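Local coordinates for protein bifunctional endomannanase/endoglucanase (Caldanaerobius polysaccharolyticus, PDB 3W0K) that probably hydrolyses beta-mannan and cellulose internally, as a bifunctional endomannanase and endoglucanase of glycoside hydrolase family 5, at residues A[132-137]-A[171-176]; A[154-159]-A[187-192]; A[273-278]-A[322-327]. All coordinates share one frame; numbering follows the deposited sequence.

Contact 1 (A[132-137]-A[171-176]); sequences FDLVNE and IVIDGL
Asp174 OD2 accepts the backbone N-H of Glu137, with 3.0 Å between Glu137 N and Asp174 OD2 and 165° at the hydrogen, on the anti side of the carboxylate. Arg196 forms a salt bridge to the same oxygen, which is thus held by a peptide and a guanidinium. Asp174 OD1 turns to the other acid of this cluster and lies 2.7 Å from Asp133 OD1. The two carboxylates are tilted 49° apart, and their side chains cross at about a right angle. Asp133 has CG anti to its backbone N (chi1 -175°), and its OD2 is bridged to Arg40; the two arginines would be expected to offset the crowding of acidic oxygens. Behind the acids the backbones pair in parallel: Val172 N reaches Phe132 O at 2.7 Å, and Leu134 N reaches Val172 O at 3.0 Å. Beyond this ladder the chains part, and a water accepts from the N-H groups of both Val135 and Asp174. On the side away from the acids, Leu134 CG packs 3.7 Å from Ile171 CG2, and Leu134 CD1 lies beside Ile173 CG2. Asn136 ND2 donates to Glu137 OE1 at 3.1 Å from above the carboxylate plane, while Asn136 OD1 accepts from Arg40. Glu137 OE2 is bridged to Arg196, and OE1 is hydrogen-bonded to the amine of a Tris molecule, probably from the crystallisation liquor. Adjacent parallel strands of a TIM barrel end here; this Asn-Glu pair after the fourth strand is consistent with the acid/base position of family 5 enzymes.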
# COMPACT_ATOMS: atom_id res chain seq x y z
N PHE A 132 1.82 -10.70 -4.87
CA PHE A 132 2.78 -9.74 -5.42
C PHE A 132 2.06 -8.46 -5.86
O PHE A 132 1.21 -8.51 -6.74
CB PHE A 132 3.48 -10.32 -6.66
CG PHE A 132 4.40 -11.48 -6.39
CD1 PHE A 132 4.78 -11.82 -5.09
CD2 PHE A 132 4.91 -12.22 -7.45
CE1 PHE A 132 5.66 -12.89 -4.87
CE2 PHE A 132 5.79 -13.28 -7.24
CZ PHE A 132 6.17 -13.61 -5.94
N ASP A 133 2.43 -7.33 -5.26
CA ASP A 133 1.86 -6.02 -5.58
C ASP A 133 2.93 -5.38 -6.46
O ASP A 133 3.93 -4.85 -5.97
CB ASP A 133 1.65 -5.24 -4.28
CG ASP A 133 0.96 -3.90 -4.48
OD1 ASP A 133 0.49 -3.59 -5.60
OD2 ASP A 133 0.88 -3.15 -3.49
N LEU A 134 2.70 -5.41 -7.77
CA LEU A 134 3.67 -4.97 -8.77
C LEU A 134 4.48 -3.70 -8.59
O LEU A 134 5.71 -3.73 -8.59
CB LEU A 134 3.06 -5.04 -10.18
CG LEU A 134 2.40 -6.38 -10.52
CD1 LEU A 134 2.09 -6.41 -12.01
CD2 LEU A 134 3.32 -7.55 -10.17
N VAL A 135 3.80 -2.57 -8.44
CA VAL A 135 4.51 -1.31 -8.26
C VAL A 135 3.62 -0.34 -7.49
O VAL A 135 2.45 -0.14 -7.82
CB VAL A 135 4.99 -0.72 -9.63
CG1 VAL A 135 3.84 -0.57 -10.61
CG2 VAL A 135 5.71 0.61 -9.41
N ASN A 136 4.18 0.23 -6.44
CA ASN A 136 3.42 1.15 -5.61
C ASN A 136 3.00 2.44 -6.30
O ASN A 136 3.80 3.09 -6.97
CB ASN A 136 4.20 1.51 -4.35
CG ASN A 136 3.44 2.49 -3.47
OD1 ASN A 136 2.51 2.11 -2.76
ND2 ASN A 136 3.81 3.77 -3.54
N GLU A 137 1.73 2.77 -6.13
CA GLU A 137 1.13 4.01 -6.62
C GLU A 137 1.68 4.66 -7.90
O GLU A 137 2.42 5.65 -7.82
CB GLU A 137 1.15 5.03 -5.47
CG GLU A 137 0.43 4.54 -4.21
CD GLU A 137 0.74 5.35 -2.95
OE1 GLU A 137 1.79 6.01 -2.88
OE2 GLU A 137 -0.08 5.29 -2.00
N ILE A 171 -1.68 -11.71 -7.86
CA ILE A 171 -1.06 -10.44 -8.21
C ILE A 171 -1.98 -9.28 -7.88
O ILE A 171 -3.20 -9.38 -8.03
CB ILE A 171 -0.68 -10.43 -9.71
CG1 ILE A 171 0.40 -11.49 -9.98
CG2 ILE A 171 -0.17 -9.05 -10.13
CD1 ILE A 171 0.62 -11.80 -11.44
N VAL A 172 -1.38 -8.20 -7.40
CA VAL A 172 -2.10 -6.99 -7.02
C VAL A 172 -1.50 -5.82 -7.80
O VAL A 172 -0.29 -5.76 -8.00
CB VAL A 172 -1.93 -6.69 -5.51
CG1 VAL A 172 -2.74 -5.46 -5.11
CG2 VAL A 172 -2.34 -7.90 -4.67
N ILE A 173 -2.37 -4.93 -8.27
CA ILE A 173 -1.92 -3.74 -9.00
C ILE A 173 -2.54 -2.51 -8.35
O ILE A 173 -3.69 -2.54 -7.91
CB ILE A 173 -2.27 -3.79 -10.51
CG1 ILE A 173 -3.77 -3.91 -10.74
CG2 ILE A 173 -1.53 -4.93 -11.18
CD1 ILE A 173 -4.17 -3.76 -12.21
N ASP A 174 -1.75 -1.44 -8.23
CA ASP A 174 -2.19 -0.19 -7.61
C ASP A 174 -2.84 0.76 -8.61
O ASP A 174 -2.44 0.82 -9.78
CB ASP A 174 -1.02 0.53 -6.95
CG ASP A 174 -0.54 -0.14 -5.67
OD1 ASP A 174 -0.93 -1.30 -5.39
OD2 ASP A 174 0.23 0.51 -4.93
N GLY A 175 -3.81 1.53 -8.13
CA GLY A 175 -4.50 2.48 -8.98
C GLY A 175 -3.59 3.58 -9.51
O GLY A 175 -2.54 3.88 -8.93
N LEU A 176 -3.98 4.17 -10.63
CA LEU A 176 -3.20 5.25 -11.23
C LEU A 176 -3.35 6.53 -10.42
O LEU A 176 -4.16 6.60 -9.49
CB LEU A 176 -3.66 5.49 -12.67
CG LEU A 176 -3.44 4.32 -13.63
CD1 LEU A 176 -4.02 4.66 -15.00
CD2 LEU A 176 -1.95 4.02 -13.73
O HOH W 1 0.87 -1.84 -9.33

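Contact 2 (A[154-159]-A[187-192]); sequences LIIRTV and AHLGVV
Leu189 and Val159 reach toward each other tip to tip, and apolar contact of this kind makes up the whole junction. Leu189 CD2 lies 3.7 Å from Val159 CG2 and 3.8 Å from Ile155 CG2, touching side chains one helical turn apart. Ile156 CG1 adds a looser contact, 4.2 Å from the same methyl, Leu189 CD2. With CG anti to its backbone N (chi1 -160°), Leu189 extends its branched end to the helix, where CG and CD1 both approach Val159 CG1. Val191 comes in beside it, its CG1 4.2 Å from Val159 CG2, so that one valine of the helix touches two residues of the loop. An alanine at Val159 would probably open a gap beside Leu189 CD2 and Val191 CG1 and let the leucine end shift, though Ile155 and Ile156 would still touch it.

Polar bonds lie to the side of this apolar patch. Thr158 OG1 donates to Leu154 O at 2.9 Å, while Thr158 N reaches that carbonyl from the opposite face of its plane. Leu189 O is bound by Arg163, farther along the same helix.

Helix 148-165 is thus packed against the loop that leads into strand 192-197; Ile155 and Val191 both also rest on Ile173 of strand 170-174, on the outer layer of the barrel.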
# COMPACT_ATOMS: atom_id res chain seq x y z
N LEU A 154 2.60 -2.57 -19.79
CA LEU A 154 3.65 -3.00 -18.87
C LEU A 154 3.10 -3.96 -17.82
O LEU A 154 3.74 -4.96 -17.50
CB LEU A 154 4.31 -1.80 -18.18
CG LEU A 154 5.45 -2.16 -17.21
CD1 LEU A 154 6.56 -2.93 -17.92
CD2 LEU A 154 6.00 -0.88 -16.58
N ILE A 155 1.93 -3.65 -17.28
CA ILE A 155 1.30 -4.52 -16.28
C ILE A 155 1.02 -5.89 -16.89
O ILE A 155 1.33 -6.92 -16.29
CB ILE A 155 -0.00 -3.89 -15.74
CG1 ILE A 155 0.31 -2.61 -14.96
CG2 ILE A 155 -0.76 -4.89 -14.86
CD1 ILE A 155 1.18 -2.81 -13.73
N ILE A 156 0.47 -5.91 -18.10
CA ILE A 156 0.16 -7.16 -18.79
C ILE A 156 1.43 -7.98 -19.05
O ILE A 156 1.45 -9.19 -18.83
CB ILE A 156 -0.61 -6.90 -20.10
CG1 ILE A 156 -2.02 -6.38 -19.76
CG2 ILE A 156 -0.71 -8.17 -20.94
CD1 ILE A 156 -2.78 -5.83 -20.95
N ARG A 157 2.51 -7.30 -19.46
CA ARG A 157 3.77 -7.99 -19.71
C ARG A 157 4.29 -8.63 -18.42
O ARG A 157 4.72 -9.78 -18.42
CB ARG A 157 4.83 -7.01 -20.25
CG ARG A 157 6.17 -7.68 -20.46
CD ARG A 157 7.29 -6.72 -20.80
NE ARG A 157 8.56 -7.43 -20.81
CZ ARG A 157 9.77 -6.86 -20.79
NH1 ARG A 157 9.89 -5.54 -20.75
NH2 ARG A 157 10.85 -7.63 -20.75
N THR A 158 4.23 -7.87 -17.32
CA THR A 158 4.72 -8.35 -16.03
C THR A 158 3.87 -9.50 -15.49
O THR A 158 4.42 -10.50 -15.01
CB THR A 158 4.76 -7.19 -15.01
OG1 THR A 158 5.52 -6.11 -15.57
CG2 THR A 158 5.44 -7.64 -13.72
N VAL A 159 2.55 -9.37 -15.59
CA VAL A 159 1.62 -10.40 -15.13
C VAL A 159 1.84 -11.70 -15.90
O VAL A 159 1.87 -12.78 -15.30
CB VAL A 159 0.16 -9.92 -15.28
CG1 VAL A 159 -0.81 -11.09 -15.14
CG2 VAL A 159 -0.15 -8.86 -14.22
N ALA A 187 -9.46 -4.68 -15.92
CA ALA A 187 -10.45 -5.46 -15.17
C ALA A 187 -10.44 -6.96 -15.47
O ALA A 187 -10.66 -7.78 -14.57
CB ALA A 187 -11.84 -4.89 -15.41
N HIS A 188 -10.18 -7.33 -16.72
CA HIS A 188 -10.19 -8.73 -17.13
C HIS A 188 -8.88 -9.50 -16.91
O HIS A 188 -8.78 -10.67 -17.27
CB HIS A 188 -10.61 -8.83 -18.60
N LEU A 189 -7.91 -8.86 -16.26
CA LEU A 189 -6.61 -9.50 -16.03
C LEU A 189 -6.59 -10.51 -14.88
O LEU A 189 -5.63 -11.26 -14.73
CB LEU A 189 -5.53 -8.43 -15.83
CG LEU A 189 -4.08 -8.84 -16.04
CD1 LEU A 189 -3.90 -9.51 -17.39
CD2 LEU A 189 -3.19 -7.61 -15.93
N GLY A 190 -7.65 -10.52 -14.07
CA GLY A 190 -7.72 -11.46 -12.96
C GLY A 190 -6.75 -11.15 -11.83
O GLY A 190 -6.18 -12.06 -11.22
N VAL A 191 -6.56 -9.87 -11.57
CA VAL A 191 -5.66 -9.42 -10.50
C VAL A 191 -6.45 -8.56 -9.52
O VAL A 191 -7.55 -8.11 -9.83
CB VAL A 191 -4.48 -8.58 -11.06
CG1 VAL A 191 -3.65 -9.41 -12.03
CG2 VAL A 191 -4.99 -7.31 -11.75
N VAL A 192 -5.90 -8.38 -8.33
CA VAL A 192 -6.56 -7.55 -7.33
C VAL A 192 -6.25 -6.09 -7.64
O VAL A 192 -5.10 -5.74 -7.92
CB VAL A 192 -6.04 -7.85 -5.90
CG1 VAL A 192 -6.72 -6.92 -4.89
CG2 VAL A 192 -6.31 -9.30 -5.54

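Contact 3 (A[273-278]-A[322-327])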
# COMPACT_ATOMS: atom_id res chain seq x y z
N TRP A 273 -13.27 11.19 10.47
CA TRP A 273 -13.00 10.80 9.09
C TRP A 273 -12.86 9.27 9.01
O TRP A 273 -13.40 8.65 8.09
CB TRP A 273 -11.74 11.51 8.59
CG TRP A 273 -11.20 10.97 7.31
CD1 TRP A 273 -11.62 11.26 6.05
CD2 TRP A 273 -10.16 9.99 7.17
NE1 TRP A 273 -10.92 10.52 5.13
CE2 TRP A 273 -10.01 9.73 5.80
CE3 TRP A 273 -9.35 9.31 8.09
CZ2 TRP A 273 -9.08 8.81 5.31
CZ3 TRP A 273 -8.42 8.39 7.60
CH2 TRP A 273 -8.30 8.15 6.22
N PHE A 274 -12.16 8.68 9.97
CA PHE A 274 -11.99 7.22 10.01
C PHE A 274 -13.35 6.52 10.04
O PHE A 274 -13.55 5.50 9.38
CB PHE A 274 -11.19 6.79 11.24
CG PHE A 274 -9.71 6.69 11.01
CD1 PHE A 274 -9.19 5.73 10.14
CD2 PHE A 274 -8.83 7.51 11.71
CE1 PHE A 274 -7.81 5.60 9.97
CE2 PHE A 274 -7.45 7.39 11.54
CZ PHE A 274 -6.94 6.43 10.67
N GLU A 275 -14.28 7.07 10.81
CA GLU A 275 -15.61 6.49 10.91
C GLU A 275 -16.31 6.42 9.55
O GLU A 275 -16.98 5.44 9.25
CB GLU A 275 -16.46 7.26 11.92
CG GLU A 275 -15.98 7.07 13.35
CD GLU A 275 -16.66 7.99 14.35
OE1 GLU A 275 -17.01 9.13 13.98
OE2 GLU A 275 -16.82 7.57 15.51
N ASP A 276 -16.10 7.44 8.72
CA ASP A 276 -16.69 7.46 7.39
C ASP A 276 -16.05 6.46 6.43
O ASP A 276 -16.75 5.66 5.81
CB ASP A 276 -16.62 8.86 6.78
CG ASP A 276 -17.77 9.75 7.22
OD1 ASP A 276 -18.67 9.28 7.94
OD2 ASP A 276 -17.76 10.94 6.83
N VAL A 277 -14.72 6.50 6.29
CA VAL A 277 -14.06 5.58 5.37
C VAL A 277 -14.21 4.12 5.78
O VAL A 277 -14.51 3.28 4.95
CB VAL A 277 -12.55 5.91 5.13
CG1 VAL A 277 -12.42 7.26 4.45
CG2 VAL A 277 -11.77 5.88 6.43
N LEU A 278 -14.05 3.83 7.07
CA LEU A 278 -14.18 2.46 7.55
C LEU A 278 -15.60 1.92 7.40
O LEU A 278 -15.79 0.77 7.03
CB LEU A 278 -13.68 2.33 8.99
CG LEU A 278 -12.16 2.42 9.14
CD1 LEU A 278 -11.78 2.55 10.61
CD2 LEU A 278 -11.50 1.20 8.52
N LEU A 322 -8.31 1.27 17.19
CA LEU A 322 -8.20 -0.19 17.07
C LEU A 322 -9.60 -0.80 17.00
O LEU A 322 -9.87 -1.66 16.16
CB LEU A 322 -7.43 -0.78 18.26
CG LEU A 322 -7.38 -2.31 18.33
CD1 LEU A 322 -6.71 -2.89 17.09
CD2 LEU A 322 -6.64 -2.74 19.59
N ASP A 323 -10.51 -0.32 17.86
CA ASP A 323 -11.88 -0.82 17.87
C ASP A 323 -12.58 -0.57 16.54
O ASP A 323 -13.32 -1.42 16.05
CB ASP A 323 -12.68 -0.21 19.03
CG ASP A 323 -12.31 -0.81 20.38
OD1 ASP A 323 -11.54 -1.80 20.43
OD2 ASP A 323 -12.80 -0.30 21.40
N LEU A 324 -12.33 0.60 15.95
CA LEU A 324 -12.92 0.94 14.65
C LEU A 324 -12.39 0.00 13.57
O LEU A 324 -13.13 -0.43 12.69
CB LEU A 324 -12.61 2.39 14.28
CG LEU A 324 -13.44 3.46 14.98
CD1 LEU A 324 -12.92 4.84 14.60
CD2 LEU A 324 -14.90 3.30 14.60
N LEU A 325 -11.10 -0.32 13.64
CA LEU A 325 -10.49 -1.21 12.66
C LEU A 325 -11.09 -2.61 12.75
O LEU A 325 -11.32 -3.27 11.74
CB LEU A 325 -8.97 -1.28 12.86
CG LEU A 325 -8.19 0.01 12.58
CD1 LEU A 325 -6.73 -0.19 12.96
CD2 LEU A 325 -8.32 0.39 11.11
N VAL A 326 -11.37 -3.06 13.97
CA VAL A 326 -11.94 -4.38 14.20
C VAL A 326 -13.43 -4.43 13.85
O VAL A 326 -13.90 -5.37 13.20
CB VAL A 326 -11.73 -4.83 15.67
CG1 VAL A 326 -12.47 -6.13 15.94
CG2 VAL A 326 -10.25 -4.99 15.95
N GLU A 327 -14.17 -3.41 14.28
CA GLU A 327 -15.61 -3.33 14.05
C GLU A 327 -16.03 -3.31 12.58
O GLU A 327 -17.10 -3.81 12.23
CB GLU A 327 -16.17 -2.10 14.79
CG GLU A 327 -17.63 -1.73 14.46
CD GLU A 327 -18.64 -2.81 14.85
OE1 GLU A 327 -18.37 -3.61 15.77
OE2 GLU A 327 -19.73 -2.84 14.23
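Helices 273-278 and 322-327 run almost parallel, their N-to-C directions 11° apart and their axes 10.3 Å from each other at closest approach. The backbones come nearest at two places, with 7.2 Å between the CA atoms of Glu275 and Leu324, and 7.3 Å between those of Leu278 and Leu325. At this spacing side chains fill the gap, and they meet through carbon atoms.

Leu324 is the main projection from the second helix. Its CB receives Leu278 CD1 at 3.8 Å, the two side chains crossing at about a right angle. The far end of Leu324 goes to the preceding turn of the first helix, where CD1 lies 4.0 Å from Glu275 CG and CD2 almost as close to that carbon. Leu324 CD1 also comes within 4.3 Å of Phe274 CB, so the methyl is bordered by neighbouring residues of one turn. Glu275 takes part through its aliphatic stem, CG standing anti to the carbonyl carbon (chi1 -69°) while the chain extends onward to the carboxylate. Leu278 has a second partner in Leu325: Leu278 CD1 lies 4.1 Å from Leu325 CD2, and Leu278 CD2 is nearly as close to the same methyl. Although CB of Leu325 points away from the first helix, this methyl turns back to it.

The ring of Phe274 is flanked by its own neighbour, Trp273 CZ3 sitting 3.6 Å above the ring plane over its centre. Phe274, Leu278 and Leu325 all rest on Phe259 of strand 254-259, so the two helices share a seat on the barrel wall. Farther along, Glu327 is salt-bridged to Lys282 of helix 267-284, and the hydroxyl of Tyr288, in strand 287-290, donates a hydrogen bond to Leu325 O.

In the fold
From the N terminus, strand 130-133 comes first, then helix 148-165, then strand 170-174; contact 1 closes that beta-alpha-beta crossover by pairing the two strands. Contact 2 starts within this loop, on the helix, and closes later at the approach to strand 192-197, so contacts 1 and 2 cross along the chain. They also touch: strand 170-174 bonds through Ile171 and Ile173 to Val192, and Val191 packs against Ile173. Contact 3 follows in series, closing a loop that carries the last barrel strand, 287-290, and joining helix 267-284 to the C-terminal helix 319-327. Its centre is about 24 Å from that of contact 1 and about 31 Å from that of contact 2.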